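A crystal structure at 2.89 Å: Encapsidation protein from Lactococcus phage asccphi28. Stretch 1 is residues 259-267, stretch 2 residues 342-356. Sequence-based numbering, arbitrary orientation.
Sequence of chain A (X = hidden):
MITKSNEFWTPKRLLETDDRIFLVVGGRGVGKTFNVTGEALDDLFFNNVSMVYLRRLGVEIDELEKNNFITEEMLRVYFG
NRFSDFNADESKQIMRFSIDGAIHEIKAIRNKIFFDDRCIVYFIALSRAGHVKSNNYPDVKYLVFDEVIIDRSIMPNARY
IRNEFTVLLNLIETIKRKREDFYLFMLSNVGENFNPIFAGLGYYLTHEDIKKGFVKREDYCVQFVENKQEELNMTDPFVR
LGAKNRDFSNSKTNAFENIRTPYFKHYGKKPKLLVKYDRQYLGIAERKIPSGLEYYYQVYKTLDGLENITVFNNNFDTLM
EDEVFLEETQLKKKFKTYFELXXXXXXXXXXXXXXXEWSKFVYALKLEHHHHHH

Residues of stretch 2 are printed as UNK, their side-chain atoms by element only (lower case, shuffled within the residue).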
ATOM      1  N   ILE A 259      33.714  10.112   9.845  1.00 43.94           N
ATOM      2  CA  ILE A 259      33.096  10.280  11.153  1.00 43.50           C
ATOM      3  C   ILE A 259      32.463  11.661  11.307  1.00 54.02           C
ATOM      4  O   ILE A 259      32.002  12.009  12.399  1.00 58.10           O
ATOM      5  CB  ILE A 259      34.091  10.013  12.296  1.00 40.60           C
ATOM      6  CG1 ILE A 259      35.196  11.071  12.344  1.00 50.46           C
ATOM      7  CG2 ILE A 259      34.715   8.623  12.155  1.00 52.84           C
ATOM      8  CD1 ILE A 259      36.118  10.933  13.549  1.00 50.65           C
ATOM      9  N   ARG A 260      32.432  12.458  10.238  1.00 53.39           N
ATOM     10  CA  ARG A 260      31.726  13.741  10.238  1.00 48.52           C
ATOM     11  C   ARG A 260      32.193  14.627  11.391  1.00 46.71           C
ATOM     12  O   ARG A 260      31.401  15.124  12.194  1.00 42.87           O
ATOM     13  CB  ARG A 260      30.210  13.526  10.272  1.00 50.14           C
ATOM     14  CG  ARG A 260      29.624  12.984   8.969  1.00 56.79           C
ATOM     15  CD  ARG A 260      29.248  14.124   8.012  1.00 67.88           C
ATOM     16  NE  ARG A 260      28.163  14.936   8.567  1.00 70.06           N
ATOM     17  CZ  ARG A 260      27.770  16.118   8.095  1.00 66.77           C
ATOM     18  NH1 ARG A 260      28.369  16.661   7.045  1.00 51.07           N
ATOM     19  NH2 ARG A 260      26.768  16.758   8.684  1.00 54.31           N
ATOM     20  N   THR A 261      33.504  14.825  11.464  1.00 49.75           N
ATOM     21  CA  THR A 261      34.077  15.674  12.499  1.00 59.50           C
ATOM     22  C   THR A 261      33.605  17.111  12.299  1.00 53.96           C
ATOM     23  O   THR A 261      33.586  17.601  11.162  1.00 55.10           O
ATOM     24  CB  THR A 261      35.607  15.616  12.429  1.00 55.36           C
ATOM     25  OG1 THR A 261      36.041  14.258  12.265  1.00 72.63           O
ATOM     26  CG2 THR A 261      36.234  16.185  13.690  1.00 56.01           C
ATOM     27  N   PRO A 262      33.217  17.824  13.359  1.00 45.95           N
ATOM     28  CA  PRO A 262      32.778  19.209  13.188  1.00 36.22           C
ATOM     29  C   PRO A 262      33.940  20.196  13.210  1.00 36.21           C
ATOM     30  O   PRO A 262      35.022  19.909  13.720  1.00 45.00           O
ATOM     31  CB  PRO A 262      31.860  19.453  14.403  1.00 44.54           C
ATOM     32  CG  PRO A 262      31.670  18.117  15.065  1.00 36.73           C
ATOM     33  CD  PRO A 262      32.888  17.314  14.706  1.00 53.36           C
ATOM     34  N   TYR A 263      33.694  21.373  12.626  1.00 41.95           N
ATOM     35  CA  TYR A 263      34.675  22.457  12.666  1.00 49.16           C
ATOM     36  C   TYR A 263      34.524  23.220  13.981  1.00 43.74           C
ATOM     37  O   TYR A 263      33.406  23.470  14.442  1.00 45.09           O
ATOM     38  CB  TYR A 263      34.537  23.426  11.474  1.00 44.83           C
ATOM     39  CG  TYR A 263      34.773  22.785  10.117  1.00 41.00           C
ATOM     40  CD1 TYR A 263      36.006  22.236   9.796  1.00 47.67           C
ATOM     41  CD2 TYR A 263      33.794  22.805   9.130  1.00 36.69           C
ATOM     42  CE1 TYR A 263      36.234  21.652   8.563  1.00 52.68           C
ATOM     43  CE2 TYR A 263      34.020  22.240   7.884  1.00 46.84           C
ATOM     44  CZ  TYR A 263      35.244  21.668   7.607  1.00 44.29           C
ATOM     45  OH  TYR A 263      35.477  21.105   6.373  1.00 52.24           O
ATOM     46  N   PHE A 264      35.651  23.612  14.579  1.00 40.23           N
ATOM     47  CA  PHE A 264      35.648  24.259  15.889  1.00 35.67           C
ATOM     48  C   PHE A 264      36.438  25.562  15.851  1.00 41.52           C
ATOM     49  O   PHE A 264      37.578  25.586  15.375  1.00 37.74           O
ATOM     50  CB  PHE A 264      36.240  23.321  16.952  1.00 45.94           C
ATOM     51  CG  PHE A 264      35.488  22.024  17.116  1.00 33.69           C
ATOM     52  CD1 PHE A 264      34.340  21.963  17.888  1.00 27.72           C
ATOM     53  CD2 PHE A 264      35.941  20.865  16.508  1.00 39.72           C
ATOM     54  CE1 PHE A 264      33.654  20.773  18.041  1.00 34.81           C
ATOM     55  CE2 PHE A 264      35.261  19.671  16.659  1.00 43.72           C
ATOM     56  CZ  PHE A 264      34.115  19.626  17.425  1.00 47.46           C
ATOM     57  N   LYS A 265      35.837  26.638  16.358  1.00 50.69           N
ATOM     58  CA  LYS A 265      36.501  27.937  16.446  1.00 43.77           C
ATOM     59  C   LYS A 265      35.771  28.775  17.494  1.00 41.24           C
ATOM     60  O   LYS A 265      34.605  28.522  17.812  1.00 40.16           O
ATOM     61  CB  LYS A 265      36.489  28.665  15.093  1.00 54.04           C
ATOM     62  CG  LYS A 265      37.341  29.934  15.016  1.00 54.35           C
ATOM     63  CD  LYS A 265      38.812  29.646  14.775  1.00 51.80           C
ATOM     64  CE  LYS A 265      39.077  29.400  13.284  1.00 68.72           C
ATOM     65  NZ  LYS A 265      40.492  29.016  13.018  1.00 71.26           N
ATOM     66  N   HIS A 266      36.478  29.765  18.045  1.00 41.81           N
ATOM     67  CA  HIS A 266      35.935  30.650  19.067  1.00 47.16           C
ATOM     68  C   HIS A 266      35.852  32.086  18.563  1.00 44.10           C
ATOM     69  O   HIS A 266      36.796  32.596  17.950  1.00 35.83           O
ATOM     70  CB  HIS A 266      36.782  30.623  20.341  1.00 48.50           C
ATOM     71  CG  HIS A 266      36.309  31.578  21.390  1.00 39.02           C
ATOM     72  ND1 HIS A 266      36.871  32.823  21.571  1.00 39.61           N
ATOM     73  CD2 HIS A 266      35.309  31.480  22.297  1.00 47.00           C
ATOM     74  CE1 HIS A 266      36.244  33.447  22.552  1.00 56.16           C
ATOM     75  NE2 HIS A 266      35.295  32.652  23.012  1.00 66.09           N
ATOM     76  N   TYR A 267      34.724  32.744  18.847  1.00 45.73           N
ATOM     77  CA  TYR A 267      34.476  34.131  18.457  1.00 37.24           C
ATOM     78  C   TYR A 267      34.143  34.940  19.704  1.00 35.50           C
ATOM     79  O   TYR A 267      33.223  34.587  20.453  1.00 46.09           O
ATOM     80  CB  TYR A 267      33.339  34.206  17.434  1.00 48.68           C
ATOM     81  CG  TYR A 267      33.083  35.576  16.844  1.00 42.06           C
ATOM     82  CD1 TYR A 267      34.122  36.357  16.357  1.00 45.90           C
ATOM     83  CD2 TYR A 267      31.792  36.076  16.754  1.00 38.82           C
ATOM     84  CE1 TYR A 267      33.883  37.604  15.813  1.00 48.90           C
ATOM     85  CE2 TYR A 267      31.542  37.311  16.200  1.00 35.36           C
ATOM     86  CZ  TYR A 267      32.591  38.078  15.741  1.00 44.30           C
ATOM     87  OH  TYR A 267      32.343  39.318  15.194  1.00 55.21           O
ATOM     88  N   UNK A 342      23.535  23.970  11.067  1.00 45.71           N
ATOM     89  CA  UNK A 342      24.136  23.020  11.999  1.00 37.97           C
ATOM     90  C   UNK A 342      24.252  21.631  11.384  1.00 40.37           C
ATOM     91  O   UNK A 342      25.293  20.973  11.501  1.00 44.36           O
ATOM     92  c   UNK A 342      23.609  21.748  14.137  1.00 35.28           C
ATOM     93  c   UNK A 342      23.308  22.954  13.286  1.00 41.23           C
ATOM     94  c   UNK A 342      24.147  19.497  15.676  1.00 41.58           C
ATOM     95  c   UNK A 342      23.183  19.446  14.694  1.00 37.05           C
ATOM     96  c   UNK A 342      24.578  21.790  15.125  1.00 31.47           C
ATOM     97  c   UNK A 342      24.846  20.670  15.895  1.00 36.46           C
ATOM     98  c   UNK A 342      22.918  20.563  13.934  1.00 34.48           C
ATOM     99  N   UNK A 343      23.184  21.160  10.733  1.00 41.67           N
ATOM    100  CA  UNK A 343      23.179  19.807  10.182  1.00 48.22           C
ATOM    101  C   UNK A 343      24.353  19.598   9.235  1.00 34.07           C
ATOM    102  O   UNK A 343      25.039  18.571   9.292  1.00 49.00           O
ATOM    103  c   UNK A 343      21.855  19.549   9.464  1.00 56.20           C
ATOM    104  n   UNK A 343      20.234  16.572  11.046  1.00 79.08           N
ATOM    105  c   UNK A 343      20.770  18.778  10.209  1.00 60.50           C
ATOM    106  c   UNK A 343      21.176  17.347  10.523  1.00 69.71           C
ATOM    107  o   UNK A 343      22.279  16.914  10.189  1.00 51.55           O
ATOM    108  N   UNK A 344      24.582  20.548   8.340  1.00 38.13           N
ATOM    109  CA  UNK A 344      25.805  20.575   7.557  1.00 46.63           C
ATOM    110  C   UNK A 344      26.931  21.176   8.389  1.00 51.41           C
ATOM    111  O   UNK A 344      26.694  21.971   9.300  1.00 63.38           O
ATOM    112  c   UNK A 344      24.285  21.218   5.607  1.00 55.53           C
ATOM    113  c   UNK A 344      25.614  21.403   6.291  1.00 49.31           C
ATOM    114  n   UNK A 344      23.271  22.385   3.759  1.00 71.62           N
ATOM    115  o   UNK A 344      25.284  21.445   3.441  1.00 98.22           O
ATOM    116  c   UNK A 344      24.313  21.672   4.164  1.00 79.16           C
ATOM    117  N   UNK A 345      28.165  20.776   8.088  1.00 48.11           N
ATOM    118  CA  UNK A 345      29.323  21.290   8.819  1.00 41.77           C
ATOM    119  C   UNK A 345      29.681  22.690   8.308  1.00 52.36           C
ATOM    120  O   UNK A 345      30.761  22.937   7.770  1.00 69.14           O
ATOM    121  o   UNK A 345      31.327  21.359  10.711  1.00 73.17           O
ATOM    122  c   UNK A 345      30.511  20.347   8.695  1.00 40.94           C
ATOM    123  c   UNK A 345      31.507  20.514   9.830  1.00 57.97           C
ATOM    124  n   UNK A 345      32.583  19.737   9.793  1.00 60.96           N
ATOM    125  N   UNK A 346      28.738  23.613   8.490  1.00 41.54           N
ATOM    126  CA  UNK A 346      28.887  24.976   7.993  1.00 44.62           C
ATOM    127  C   UNK A 346      29.036  26.013   9.110  1.00 46.97           C
ATOM    128  O   UNK A 346      29.145  27.211   8.842  1.00 49.27           O
ATOM    129 se   UNK A 346      26.006  25.314   4.800  1.00 67.62          SE
ATOM    130  c   UNK A 346      26.313  24.587   3.015  1.00 55.86           C
ATOM    131  c   UNK A 346      27.679  25.354   7.121  1.00 47.40           C
ATOM    132  c   UNK A 346      27.595  24.674   5.757  1.00 61.53           C
ATOM    133  N   UNK A 347      29.042  25.555  10.361  1.00 54.64           N
ATOM    134  CA  UNK A 347      29.130  26.445  11.510  1.00 36.23           C
ATOM    135  C   UNK A 347      30.315  26.034  12.376  1.00 40.27           C
ATOM    136  O   UNK A 347      30.767  24.886  12.353  1.00 37.26           O
ATOM    137  c   UNK A 347      27.828  26.447  12.344  1.00 40.83           C
ATOM    138  c   UNK A 347      26.624  26.750  11.464  1.00 40.15           C
ATOM    139  c   UNK A 347      27.643  25.112  13.064  1.00 51.04           C
ATOM    140  N   UNK A 348      30.816  26.999  13.149  1.00 39.67           N
ATOM    141  CA  UNK A 348      31.919  26.776  14.074  1.00 39.88           C
ATOM    142  C   UNK A 348      31.365  26.506  15.468  1.00 41.06           C
ATOM    143  O   UNK A 348      30.521  27.262  15.961  1.00 49.43           O
ATOM    144  o   UNK A 348      36.320  28.669   9.692  1.00 36.84           O
ATOM    145  c   UNK A 348      34.865  27.326  12.743  1.00 43.50           C
ATOM    146  c   UNK A 348      33.775  28.162  12.939  1.00 41.64           C
ATOM    147  c   UNK A 348      32.865  27.980  14.133  1.00 42.08           C
ATOM    148  c   UNK A 348      33.565  29.189  12.028  1.00 31.49           C
ATOM    149  c   UNK A 348      34.404  29.361  10.943  1.00 39.68           C
ATOM    150  c   UNK A 348      35.479  28.512  10.770  1.00 43.19           C
ATOM    151  c   UNK A 348      35.708  27.491  11.664  1.00 41.90           C
ATOM    152  N   UNK A 349      31.853  25.443  16.104  1.00 36.52           N
ATOM    153  CA  UNK A 349      31.457  25.073  17.456  1.00 40.17           C
ATOM    154  C   UNK A 349      32.620  25.328  18.408  1.00 44.06           C
ATOM    155  O   UNK A 349      33.777  25.065  18.071  1.00 50.97           O
ATOM    156  c   UNK A 349      31.024  23.606  17.525  1.00 34.78           C
ATOM    157  n   UNK A 349      28.504  23.579  17.582  1.00 40.74           N
ATOM    158  c   UNK A 349      27.486  23.268  16.800  1.00 39.14           C
ATOM    159  c   UNK A 349      29.337  22.874  15.690  1.00 31.14           C
ATOM    160  c   UNK A 349      29.685  23.349  16.910  1.00 29.22           C
ATOM    161  n   UNK A 349      27.965  22.836  15.647  1.00 35.75           N
ATOM    162  N   UNK A 350      32.312  25.857  19.592  1.00 42.21           N
ATOM    163  CA  UNK A 350      33.374  26.221  20.527  1.00 43.09           C
ATOM    164  C   UNK A 350      34.236  25.016  20.890  1.00 29.18           C
ATOM    165  O   UNK A 350      35.470  25.112  20.911  1.00 27.78           O
ATOM    166  c   UNK A 350      32.420  28.329  21.612  1.00 37.26           C
ATOM    167  c   UNK A 350      31.992  28.983  22.911  1.00 46.75           C
ATOM    168  o   UNK A 350      31.609  28.254  23.851  1.00 40.99           O
ATOM    169  c   UNK A 350      32.773  26.856  21.781  1.00 40.15           C
ATOM    170  o   UNK A 350      32.048  30.228  22.993  1.00 68.18           O
ATOM    171  N   UNK A 351      33.615  23.876  21.176  1.00 35.32           N
ATOM    172  CA  UNK A 351      34.352  22.672  21.537  1.00 31.56           C
ATOM    173  C   UNK A 351      33.441  21.474  21.323  1.00 37.08           C
ATOM    174  O   UNK A 351      32.227  21.632  21.130  1.00 44.03           O
ATOM    175  c   UNK A 351      34.843  22.729  22.994  1.00 47.80           C
ATOM    176  o   UNK A 351      33.785  23.062  23.878  1.00 53.29           O
ATOM    177  N   UNK A 352      33.994  20.259  21.348  1.00 42.50           N
ATOM    178  CA  UNK A 352      33.129  19.074  21.231  1.00 31.88           C
ATOM    179  C   UNK A 352      32.075  19.006  22.315  1.00 36.42           C
ATOM    180  O   UNK A 352      30.967  18.517  22.061  1.00 35.91           O
ATOM    181  c   UNK A 352      34.125  17.909  21.321  1.00 33.47           C
ATOM    182  c   UNK A 352      35.414  18.497  20.813  1.00 38.75           C
ATOM    183  c   UNK A 352      35.419  19.886  21.414  1.00 52.02           C
ATOM    184  N   UNK A 353      32.386  19.477  23.524  1.00 52.72           N
ATOM    185  CA  UNK A 353      31.381  19.497  24.580  1.00 48.17           C
ATOM    186  C   UNK A 353      30.202  20.379  24.183  1.00 33.46           C
ATOM    187  O   UNK A 353      29.042  19.978  24.318  1.00 30.84           O
ATOM    188  c   UNK A 353      31.998  19.981  25.893  1.00 39.00           C
ATOM    189  c   UNK A 353      31.701  20.211  28.401  1.00 48.18           C
ATOM    190  o   UNK A 353      32.545  21.126  28.493  1.00 46.28           O
ATOM    191  c   UNK A 353      31.024  19.973  27.064  1.00 39.64           C
ATOM    192  o   UNK A 353      31.395  19.471  29.361  1.00 59.47           O
ATOM    193  N   UNK A 354      30.485  21.579  23.664  1.00 39.96           N
ATOM    194  CA  UNK A 354      29.408  22.461  23.227  1.00 35.18           C
ATOM    195  C   UNK A 354      28.649  21.863  22.051  1.00 39.47           C
ATOM    196  O   UNK A 354      27.423  21.996  21.963  1.00 43.99           O
ATOM    197  o   UNK A 354      31.170  23.681  22.094  1.00 36.57           O
ATOM    198  c   UNK A 354      30.248  24.659  24.092  1.00 34.72           C
ATOM    199  c   UNK A 354      29.963  23.836  22.850  1.00 28.54           C
ATOM    200  N   UNK A 355      29.368  21.212  21.130  1.00 39.70           N
ATOM    201  CA  UNK A 355      28.719  20.581  19.985  1.00 32.14           C
ATOM    202  C   UNK A 355      27.691  19.552  20.436  1.00 34.34           C
ATOM    203  O   UNK A 355      26.612  19.440  19.844  1.00 33.20           O
ATOM    204  c   UNK A 355      28.428  19.415  17.029  1.00 37.72           C
ATOM    205  c   UNK A 355      29.044  16.734  17.231  1.00 29.22           C
ATOM    206  c   UNK A 355      29.231  18.982  18.068  1.00 38.43           C
ATOM    207  c   UNK A 355      28.231  17.174  16.210  1.00 29.30           C
ATOM    208  c   UNK A 355      29.543  17.634  18.151  1.00 30.90           C
ATOM    209  c   UNK A 355      27.918  18.515  16.110  1.00 33.55           C
ATOM    210  c   UNK A 355      29.783  19.953  19.073  1.00 34.72           C
ATOM    211  N   UNK A 356      28.002  18.801  21.493  1.00 39.13           N
ATOM    212  CA  UNK A 356      27.060  17.810  22.003  1.00 39.04           C
ATOM    213  C   UNK A 356      25.859  18.477  22.665  1.00 42.51           C
ATOM    214  O   UNK A 356      24.729  17.989  22.540  1.00 47.63           O
ATOM    215  c   UNK A 356      27.925  14.766  21.631  1.00 32.05           C
ATOM    216  c   UNK A 356      28.730  15.881  22.301  1.00 29.25           C
ATOM    217  c   UNK A 356      27.780  16.873  22.971  1.00 39.99           C
ATOM    218  c   UNK A 356      29.688  15.277  23.303  1.00 36.49           C
TER

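Position 342 carries seven carbons, one leading into a six-membered ring, and its side chain makes no contact with stretch 1; an all-carbon aromatic without oxygen is Phe342. Position 343 has three carbons, the third bearing one oxygen and one nitrogen, hence a primary amide two carbons from CA: Gln343. Its contribution is backbone, since Arg260 NH2 lies 2.6 Å from Gln343 O, at the guanidinium edge; the N-H...O angle of 118° makes this hydrogen bond weak. Position 344 repeats the same atom set and is Gln344, the first residue to leave helical phi/psi (-80/152), its CB directed away from stretch 1.

Position 345 has two carbons, the second holding one oxygen and one nitrogen, one carbon shorter than the preceding pair: Asn345. Its CB points toward stretch 1, and Tyr263 N donates to Asn345 OD1 at 3.0 Å and 160°. Asn345 ND2 sits 2.7 Å from Thr261 O, but the angle is too poor for a hydrogen bond. At 346 an unbranched chain of two carbons, selenium and a carbon identifies selenomethionine, Met346, directed away. Position 347, one carbon carrying two more, is Val347, also directed away and buried.

Position 348 shows a carbon, a six-carbon ring and a terminal oxygen: Tyr348. Lys265 CB approaches Tyr348 CD1 to 3.2 Å, and Lys265 CG lies over one face of the ring. Position 349 has one carbon and a five-membered ring of three carbons and two nitrogens, an imidazole: His349. Its backbone works in both directions, His349 N donating to Tyr263 O (3.0 Å, 164°) and His349 O accepting from Lys265 N (3.1 Å, 135°, weak).

Position 350 has three carbons ending in two oxygens, a carboxylate: Glu350. Its CB points away, yet its end returns, Glu350 OE2 lying 3.6 Å from His266 CD2 at the imidazole edge. Position 351, one carbon and one oxygen, is Ser351, at the N-cap position. Position 352 has three carbons closing onto the backbone N, so it is Pro352; its CD lies over the Phe264 ring, 4.3 Å from the centroid of Phe264 and 25° off the normal.

Position 353, three carbons and a terminal pair of oxygens, is Glu353, which makes no contact. Position 354, one carbon bearing an oxygen and a carbon, is Thr354; its OG1 donates to Ser351 O in a very short bond of 2.5 Å. Position 355, one carbon and a six-carbon ring, is Phe355, pointing toward stretch 1. Pro262 CG stands 3.6 Å from the centroid of the Phe355 ring, 8° off the normal. Position 356, four carbons forked at the second, is Leu356, out of reach.

The contact buries 813 Å² in total. Two well-angled bonds, from Tyr263 N to Asn345 OD1 and from His349 N to Tyr263 O, engage both backbone polar atoms of Tyr263; the bond from Lys265 N to His349 O is weak and adds little. Two proline-on-aromatic packings, Pro262 on Phe355 and Pro352 on Phe264, supply apolar contact in which each stretch provides one proline and one ring.

Stretch 2 (342-356) FQQNMVYHESPETFL
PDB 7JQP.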